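Local coordinates for protein putative dioxygenase (1H-3-hydroxy-4-oxoquinaldine 2,4-dioxygenase) (Mycobacteroides abscessus subsp. abscessus, PDB 6RA3) that cleaves the quinolone ring of the Pseudomonas quorum-sensing signal PQS with dioxygen, giving N-octanoylanthranilate and carbon monoxide, on an alpha/beta-hydrolase fold, at residues A[88-93]-A[107-112]; A[24-29]-A[76-81]; A[207-212]-A[261-266]. All coordinates share one frame; numbering follows the deposited sequence.

Contact 1: residues A[88-93]-A[107-112]; sequences DSFVPI and DRLGAQ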
loop_
_atom_site.group_PDB
_atom_site.type_symbol
_atom_site.label_atom_id
_atom_site.label_comp_id
_atom_site.label_asym_id
_atom_site.label_seq_id
_atom_site.Cartn_x
_atom_site.Cartn_y
_atom_site.Cartn_z
ATOM N N ASP A 88 -0.681 26.142 3.684
ATOM C CA ASP A 88 -0.222 27.519 3.544
ATOM C C ASP A 88 1.280 27.570 3.811
ATOM O O ASP A 88 2.083 27.187 2.949
ATOM C CB ASP A 88 -0.999 28.462 4.468
ATOM C CG ASP A 88 -0.733 29.943 4.142
ATOM O OD1 ASP A 88 0.040 30.231 3.182
ATOM O OD2 ASP A 88 -1.307 30.819 4.832
ATOM N N SER A 89 1.686 28.013 4.995
ATOM C CA SER A 89 3.106 28.166 5.257
ATOM C C SER A 89 3.719 26.812 5.579
ATOM O O SER A 89 3.104 25.967 6.239
ATOM C CB SER A 89 3.357 29.161 6.393
ATOM O OG SER A 89 2.763 28.741 7.612
ATOM N N PHE A 90 4.940 26.598 5.100
ATOM C CA PHE A 90 5.545 25.293 5.251
ATOM C C PHE A 90 7.052 25.406 5.232
ATOM O O PHE A 90 7.632 26.370 4.725
ATOM C CB PHE A 90 5.046 24.312 4.169
ATOM C CG PHE A 90 5.365 24.710 2.734
ATOM C CD1 PHE A 90 4.482 25.481 1.994
ATOM C CD2 PHE A 90 6.505 24.241 2.117
ATOM C CE1 PHE A 90 4.754 25.805 0.647
ATOM C CE2 PHE A 90 6.782 24.547 0.780
ATOM C CZ PHE A 90 5.912 25.321 0.053
ATOM N N VAL A 91 7.663 24.375 5.783
ATOM C CA VAL A 91 9.099 24.293 5.977
ATOM C C VAL A 91 9.591 23.039 5.270
ATOM O O VAL A 91 9.497 21.936 5.808
ATOM C CB VAL A 91 9.456 24.259 7.473
ATOM C CG1 VAL A 91 10.895 23.865 7.667
ATOM C CG2 VAL A 91 9.165 25.603 8.106
ATOM N N PRO A 92 10.154 23.174 4.062
ATOM C CA PRO A 92 10.785 22.019 3.415
ATOM C C PRO A 92 11.925 21.437 4.233
ATOM O O PRO A 92 12.740 22.162 4.800
ATOM C CB PRO A 92 11.295 22.592 2.094
ATOM C CG PRO A 92 10.457 23.772 1.823
ATOM C CD PRO A 92 10.032 24.329 3.145
ATOM N N ILE A 93 11.954 20.110 4.303
ATOM C CA ILE A 93 13.088 19.329 4.769
ATOM C C ILE A 93 13.528 18.478 3.578
ATOM O O ILE A 93 12.730 17.682 3.068
ATOM C CB ILE A 93 12.732 18.437 5.970
ATOM C CG1 ILE A 93 12.066 19.250 7.100
ATOM C CG2 ILE A 93 13.980 17.668 6.478
ATOM C CD1 ILE A 93 11.792 18.407 8.387
ATOM N N ASP A 107 12.420 30.056 -3.390
ATOM C CA ASP A 107 12.551 31.259 -4.206
ATOM C C ASP A 107 11.239 31.609 -4.887
ATOM O O ASP A 107 10.918 32.793 -5.066
ATOM C CB ASP A 107 13.647 31.059 -5.249
ATOM C CG ASP A 107 14.003 32.343 -5.975
ATOM O OD1 ASP A 107 13.734 33.435 -5.426
ATOM O OD2 ASP A 107 14.541 32.249 -7.105
ATOM N N ARG A 108 10.461 30.599 -5.280
ATOM C CA ARG A 108 9.247 30.894 -6.028
ATOM C C ARG A 108 8.154 31.483 -5.153
ATOM O O ARG A 108 7.339 32.279 -5.636
ATOM C CB ARG A 108 8.748 29.626 -6.713
ATOM C CG ARG A 108 9.673 29.124 -7.802
ATOM C CD ARG A 108 9.078 27.942 -8.526
ATOM N NE ARG A 108 9.978 27.501 -9.588
ATOM C CZ ARG A 108 9.619 26.718 -10.592
ATOM N NH1 ARG A 108 8.374 26.283 -10.662
ATOM N NH2 ARG A 108 10.506 26.370 -11.513
ATOM N N LEU A 109 8.085 31.087 -3.889
ATOM C CA LEU A 109 6.915 31.387 -3.067
ATOM C C LEU A 109 7.138 32.513 -2.067
ATOM O O LEU A 109 6.157 33.109 -1.597
ATOM C CB LEU A 109 6.479 30.136 -2.300
ATOM C CG LEU A 109 6.029 28.966 -3.164
ATOM C CD1 LEU A 109 5.814 27.741 -2.293
ATOM C CD2 LEU A 109 4.793 29.321 -3.955
ATOM N N GLY A 110 8.388 32.787 -1.716
ATOM C CA GLY A 110 8.718 33.856 -0.804
ATOM C C GLY A 110 8.818 33.349 0.617
ATOM O O GLY A 110 8.450 32.212 0.940
ATOM N N ALA A 111 9.321 34.237 1.484
ATOM C CA ALA A 111 9.689 33.889 2.852
ATOM C C ALA A 111 8.509 33.888 3.815
ATOM O O ALA A 111 8.653 33.380 4.932
ATOM C CB ALA A 111 10.762 34.856 3.365
ATOM N N GLN A 112 7.356 34.446 3.419
ATOM C CA GLN A 112 6.152 34.353 4.247
ATOM C C GLN A 112 5.478 32.993 4.073
ATOM O O GLN A 112 5.100 32.352 5.062
ATOM C CB GLN A 112 5.176 35.486 3.903
ATOM C CG GLN A 112 5.671 36.927 4.245
ATOM C CD GLN A 112 6.638 37.533 3.201
ATOM O OE1 GLN A 112 6.405 37.450 1.988
ATOM N NE2 GLN A 112 7.724 38.148 3.681
#
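Phe90 meets Leu109 with the rim of its ring. Phe90 CZ lies 3.4 Å from Leu109 CD1, and Phe90 CE1 is 3.7 Å from the same methyl. CD1 sits near the ring plane, so Leu109 meets the edge and not a face. The two side chains cross at about a right angle, with the leucine methyl at the far end of the ring. The Phe90 first torsion, 61°, places CG between the backbone N and the carbonyl carbon. That turn brings the end of the ring closer to the helix than its start. The carbonyl O of Asp88 also lies in the ring plane, at another part of the edge. A second touch is lighter: Ser89 CB is 3.9 Å from the backbone O of Gln112. Between these two points the chain leaves the helix at Gly110, whose positive phi of 94° suits glycine. The contact joins strand 90-95 to the end of helix 99-109, within the beta-alpha-beta unit that continues into strand 116-120. Around it, Phe90 also packs on Ile105 of helix 99-109, Leu82 of helix 71-84, and Val24 and Val26 of strand 24-28. Leu109 reaches Ile79 of helix 71-84.

Contact 2: residues A[24-29]-A[76-81]; sequences VFVTLS and ADTIGL
Leu28 and Thr78 mark the closest backbone approach, with Leu28 CA and Thr78 CA 8.8 Å apart. At that spacing side chains, not main chains, fill the interface. The arrangement is a helix laid on the central sheet of the alpha/beta-hydrolase fold. Residues 24-28 form a parallel strand between strands 51-54 and 90-95. Helix 71-84 belongs to the crossover that leads from strand 51-54 to strand 90-95, and so passes over strand 24-28. Helical backbone bonds run through 76-81; one joins Gly80 N to Ala76 O at 3.0 Å.

Strand alternation decides which residues take part. Val26 and Leu28 point toward the helix. Phe25 and Thr27 do not reach it; Phe25 packs instead on Ile261 and Leu264 of helix 253-266. From the helix, Thr78 carries the whole contact. The Leu28 and Thr78 side chains meet at a slant, and no hydrogen bond links the two segments. Val26 is the looser partner, with its CG1 4.2 Å from Thr78 CG2.

All three side chains are buried, and Thr78 brings the polar atom among them. Its first torsion, -63°, sets OG1 beside its backbone N, and OG1 is hydrogen-bonded to the carbonyl O of Met74, one turn earlier. The hydroxyl is satisfied within its own helix, so it can lie against the Leu28 methyl beside CG2. Ile105 of helix 99-109 also touches Thr78. The side chain of Leu28 is about 10 Å from that of His97, which probably binds the substrate, so the packing is near that site but not in it. Leu28 CD2 faces both branches of Thr78 almost equally, 3.7 Å from OG1 and 3.8 Å from CG2.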
loop_
_atom_site.group_PDB
_atom_site.type_symbol
_atom_site.label_atom_id
_atom_site.label_comp_id
_atom_site.label_asym_id
_atom_site.label_seq_id
_atom_site.Cartn_x
_atom_site.Cartn_y
_atom_site.Cartn_z
ATOM N N VAL A 24 3.730 23.713 8.099
ATOM C CA VAL A 24 3.725 22.290 7.792
ATOM C C VAL A 24 5.152 21.853 7.470
ATOM O O VAL A 24 5.861 22.524 6.709
ATOM C CB VAL A 24 2.769 22.026 6.615
ATOM C CG1 VAL A 24 2.759 20.542 6.170
ATOM C CG2 VAL A 24 1.377 22.524 6.965
ATOM N N PHE A 25 5.586 20.734 8.042
ATOM C CA PHE A 25 6.803 20.093 7.551
ATOM C C PHE A 25 6.539 19.376 6.219
ATOM O O PHE A 25 5.611 18.570 6.110
ATOM C CB PHE A 25 7.334 19.108 8.570
ATOM C CG PHE A 25 7.936 19.753 9.782
ATOM C CD1 PHE A 25 8.858 20.783 9.653
ATOM C CD2 PHE A 25 7.581 19.329 11.055
ATOM C CE1 PHE A 25 9.426 21.369 10.768
ATOM C CE2 PHE A 25 8.143 19.915 12.174
ATOM C CZ PHE A 25 9.065 20.938 12.031
ATOM N N VAL A 26 7.365 19.657 5.204
ATOM C CA VAL A 26 7.274 18.984 3.906
ATOM C C VAL A 26 8.603 18.288 3.661
ATOM O O VAL A 26 9.649 18.943 3.527
ATOM C CB VAL A 26 6.919 19.941 2.761
ATOM C CG1 VAL A 26 6.874 19.180 1.433
ATOM C CG2 VAL A 26 5.596 20.614 3.006
ATOM N N THR A 27 8.577 16.960 3.680
ATOM C CA THR A 27 9.765 16.174 3.472
ATOM C C THR A 27 9.946 15.930 1.980
ATOM O O THR A 27 8.979 15.707 1.237
ATOM C CB THR A 27 9.729 14.846 4.224
ATOM O OG1 THR A 27 8.905 13.888 3.542
ATOM C CG2 THR A 27 9.239 15.050 5.647
ATOM N N LEU A 28 11.195 16.032 1.551
ATOM C CA LEU A 28 11.586 15.910 0.152
ATOM C C LEU A 28 12.822 15.043 0.159
ATOM O O LEU A 28 13.787 15.354 0.866
ATOM C CB LEU A 28 11.873 17.268 -0.480
ATOM C CG LEU A 28 10.711 18.253 -0.491
ATOM C CD1 LEU A 28 11.209 19.645 -0.828
ATOM C CD2 LEU A 28 9.610 17.832 -1.451
ATOM N N SER A 29 12.772 13.940 -0.585
ATOM C CA SER A 29 13.838 12.964 -0.567
ATOM C C SER A 29 14.849 13.309 -1.669
ATOM O O SER A 29 14.677 14.266 -2.425
ATOM C CB SER A 29 13.267 11.551 -0.725
ATOM O OG SER A 29 12.359 11.228 0.325
ATOM N N ALA A 76 7.759 22.606 -9.202
ATOM C CA ALA A 76 6.418 22.896 -9.672
ATOM C C ALA A 76 5.440 21.848 -9.161
ATOM O O ALA A 76 4.291 22.175 -8.869
ATOM C CB ALA A 76 6.379 22.956 -11.203
ATOM N N ASP A 77 5.883 20.579 -9.069
ATOM C CA ASP A 77 5.008 19.487 -8.621
ATOM C C ASP A 77 4.722 19.595 -7.124
ATOM O O ASP A 77 3.582 19.400 -6.681
ATOM C CB ASP A 77 5.632 18.102 -8.858
ATOM C CG ASP A 77 5.845 17.746 -10.325
ATOM O OD1 ASP A 77 6.604 16.773 -10.545
ATOM O OD2 ASP A 77 5.270 18.392 -11.220
ATOM N N THR A 78 5.775 19.817 -6.326
ATOM C CA THR A 78 5.632 19.885 -4.882
ATOM C C THR A 78 4.760 21.059 -4.497
ATOM O O THR A 78 3.876 20.929 -3.643
ATOM C CB THR A 78 7.010 19.990 -4.233
ATOM O OG1 THR A 78 7.769 18.811 -4.516
ATOM C CG2 THR A 78 6.905 20.174 -2.693
ATOM N N ILE A 79 4.967 22.207 -5.149
ATOM C CA ILE A 79 4.134 23.375 -4.894
ATOM C C ILE A 79 2.699 23.114 -5.318
ATOM O O ILE A 79 1.750 23.544 -4.647
ATOM C CB ILE A 79 4.710 24.614 -5.608
ATOM C CG1 ILE A 79 6.072 24.986 -5.018
ATOM C CG2 ILE A 79 3.717 25.780 -5.525
ATOM C CD1 ILE A 79 6.792 26.098 -5.758
ATOM N N GLY A 80 2.505 22.462 -6.461
ATOM C CA GLY A 80 1.147 22.213 -6.913
ATOM C C GLY A 80 0.405 21.291 -5.963
ATOM O O GLY A 80 -0.797 21.460 -5.725
ATOM N N LEU A 81 1.118 20.311 -5.405
ATOM C CA LEU A 81 0.528 19.404 -4.423
ATOM C C LEU A 81 0.121 20.158 -3.159
ATOM O O LEU A 81 -0.969 19.946 -2.622
ATOM C CB LEU A 81 1.518 18.299 -4.070
ATOM C CG LEU A 81 0.961 17.194 -3.174
ATOM C CD1 LEU A 81 0.084 16.254 -4.003
ATOM C CD2 LEU A 81 2.063 16.457 -2.505
#

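Contact 3: residues A[207-212]-A[261-266]; sequences PCAIRH and IDLLAG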
loop_
_atom_site.group_PDB
_atom_site.type_symbol
_atom_site.label_atom_id
_atom_site.label_comp_id
_atom_site.label_asym_id
_atom_site.label_seq_id
_atom_site.Cartn_x
_atom_site.Cartn_y
_atom_site.Cartn_z
ATOM N N PRO A 207 15.895 35.870 1.051
ATOM C CA PRO A 207 16.245 34.588 1.691
ATOM C C PRO A 207 15.432 34.343 2.952
ATOM O O PRO A 207 15.453 35.143 3.891
ATOM C CB PRO A 207 17.738 34.743 2.020
ATOM C CG PRO A 207 18.217 35.868 1.226
ATOM C CD PRO A 207 17.055 36.766 0.929
ATOM N N CYS A 208 14.723 33.218 2.974
ATOM C CA CYS A 208 14.182 32.693 4.219
ATOM C C CYS A 208 15.321 32.118 5.077
ATOM O O CYS A 208 16.479 32.063 4.661
ATOM C CB CYS A 208 13.131 31.619 3.919
ATOM S SG CYS A 208 13.859 30.123 3.206
ATOM N N ALA A 209 14.982 31.678 6.286
ATOM C CA ALA A 209 15.960 31.016 7.142
ATOM C C ALA A 209 16.324 29.656 6.572
ATOM O O ALA A 209 15.449 28.830 6.291
ATOM C CB ALA A 209 15.409 30.855 8.552
ATOM N N ILE A 210 17.611 29.414 6.399
ATOM C CA ILE A 210 18.078 28.162 5.823
ATOM C C ILE A 210 19.048 27.515 6.790
ATOM O O ILE A 210 19.902 28.193 7.366
ATOM C CB ILE A 210 18.728 28.398 4.446
ATOM C CG1 ILE A 210 17.690 28.953 3.476
ATOM C CG2 ILE A 210 19.355 27.134 3.950
ATOM C CD1 ILE A 210 18.265 29.564 2.213
ATOM N N ARG A 211 18.922 26.204 6.966
ATOM C CA ARG A 211 19.820 25.447 7.826
ATOM C C ARG A 211 20.295 24.213 7.081
ATOM O O ARG A 211 19.477 23.412 6.613
ATOM C CB ARG A 211 19.169 25.035 9.157
ATOM C CG ARG A 211 20.134 24.215 10.058
ATOM C CD ARG A 211 19.751 24.154 11.567
ATOM N NE ARG A 211 19.219 25.415 12.085
ATOM C CZ ARG A 211 18.648 25.565 13.280
ATOM N NH1 ARG A 211 18.528 24.531 14.121
ATOM N NH2 ARG A 211 18.197 26.761 13.644
ATOM N N HIS A 212 21.612 24.053 6.989
ATOM C CA HIS A 212 22.215 22.840 6.464
ATOM C C HIS A 212 22.702 22.001 7.631
ATOM O O HIS A 212 23.407 22.499 8.515
ATOM C CB HIS A 212 23.365 23.164 5.504
ATOM C CG HIS A 212 23.998 21.959 4.889
ATOM N ND1 HIS A 212 25.314 21.940 4.483
ATOM C CD2 HIS A 212 23.499 20.734 4.603
ATOM C CE1 HIS A 212 25.604 20.752 3.983
ATOM N NE2 HIS A 212 24.520 20.000 4.050
ATOM N N ILE A 261 12.471 21.126 14.212
ATOM C CA ILE A 261 11.526 21.776 15.115
ATOM C C ILE A 261 12.129 23.087 15.629
ATOM O O ILE A 261 11.497 24.156 15.569
ATOM C CB ILE A 261 11.129 20.801 16.244
ATOM C CG1 ILE A 261 10.224 19.696 15.662
ATOM C CG2 ILE A 261 10.417 21.515 17.368
ATOM C CD1 ILE A 261 10.385 18.347 16.315
ATOM N N ASP A 262 13.398 23.039 16.045
ATOM C CA ASP A 262 14.108 24.255 16.455
ATOM C C ASP A 262 14.119 25.312 15.344
ATOM O O ASP A 262 13.818 26.489 15.580
ATOM C CB ASP A 262 15.531 23.898 16.861
ATOM C CG ASP A 262 16.354 25.126 17.194
ATOM O OD1 ASP A 262 16.230 25.621 18.335
ATOM O OD2 ASP A 262 17.103 25.610 16.309
ATOM N N LEU A 263 14.491 24.913 14.124
ATOM C CA LEU A 263 14.484 25.840 12.993
ATOM C C LEU A 263 13.125 26.501 12.823
ATOM O O LEU A 263 13.025 27.722 12.616
ATOM C CB LEU A 263 14.874 25.081 11.713
ATOM C CG LEU A 263 14.778 25.844 10.380
ATOM C CD1 LEU A 263 15.714 27.037 10.388
ATOM C CD2 LEU A 263 15.114 24.920 9.195
ATOM N N LEU A 264 12.059 25.693 12.882
ATOM C CA LEU A 264 10.707 26.221 12.732
ATOM C C LEU A 264 10.401 27.211 13.846
ATOM O O LEU A 264 9.902 28.317 13.598
ATOM C CB LEU A 264 9.705 25.064 12.736
ATOM C CG LEU A 264 8.230 25.398 12.502
ATOM C CD1 LEU A 264 7.528 24.264 11.740
ATOM C CD2 LEU A 264 7.521 25.635 13.818
ATOM N N ALA A 265 10.729 26.834 15.084
ATOM C CA ALA A 265 10.436 27.689 16.230
ATOM C C ALA A 265 11.054 29.067 16.043
ATOM O O ALA A 265 10.382 30.095 16.229
ATOM C CB ALA A 265 10.949 27.023 17.501
ATOM N N GLY A 266 12.329 29.104 15.625
ATOM C CA GLY A 266 13.021 30.368 15.427
ATOM C C GLY A 266 12.346 31.290 14.434
ATOM O O GLY A 266 12.493 32.512 14.521
#
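Arg211 and Asp262 form a salt bridge in which two nitrogens grip one oxygen end-on. Arg211 NH1 donates to Asp262 OD2 at 2.8 Å, with an N-H...O angle of 155°. Arg211 NH2 donates to the same Asp262 OD2 at 3.1 Å and is more bent. OD2 lies in the guanidinium plane, but the carboxylate plane is turned 48° from it. NH1 comes from the anti side of OD2, tilted out of the carboxylate plane, while NH2 comes nearly along the C-O bond. Arg211 CG is anti to the backbone N, and a bend at chi3 (-39°) carries the guanidinium to Asp262 and across Leu263.

The apolar part is built on Leu263, whose CB lies 4.1 Å above the centre of the Arg211 guanidinium plane. The two side chains run alongside, pointing opposite ways, and Arg211 CB is 4.1 Å from Leu263 CD2. Leu263 CD1 extends the patch to Ala209 CB at 4.2 Å.

The axes of strand 209-212 and helix 261-266 approach to 9.6 Å and run nearly antiparallel. Nearby, Arg211 NE bonds to Ser237 OG and NH1 makes a salt bridge with Glu259. These bonds fix the guanidinium's rotation. Two carboxylates share its charge, probably offsetting nearby Arg239.

How the contacts relate
Contact 2 is fully buried, while contacts 1 and 3 are only partly so. All three set a helix against the same sheet. Contacts 1 and 2 use neighbouring strands, 90-95 and 24-28, and share one side: Phe90 CD2 packs on Val26 CG2 at 3.8 Å. Probable backbone bonds also join Ile93 to Val26 and Leu28. Contact 3 sits on the other side, where helix 253-266 reaches the back of strand 24-28; Leu264 CD1 is 3.6 Å from Phe25 CE1. The chemistry follows position. Contacts 1 and 2 rest on van der Waals touches, mostly between carbons, with no hydrogen bond across. Contact 3 adds a salt bridge to an exposed aspartate.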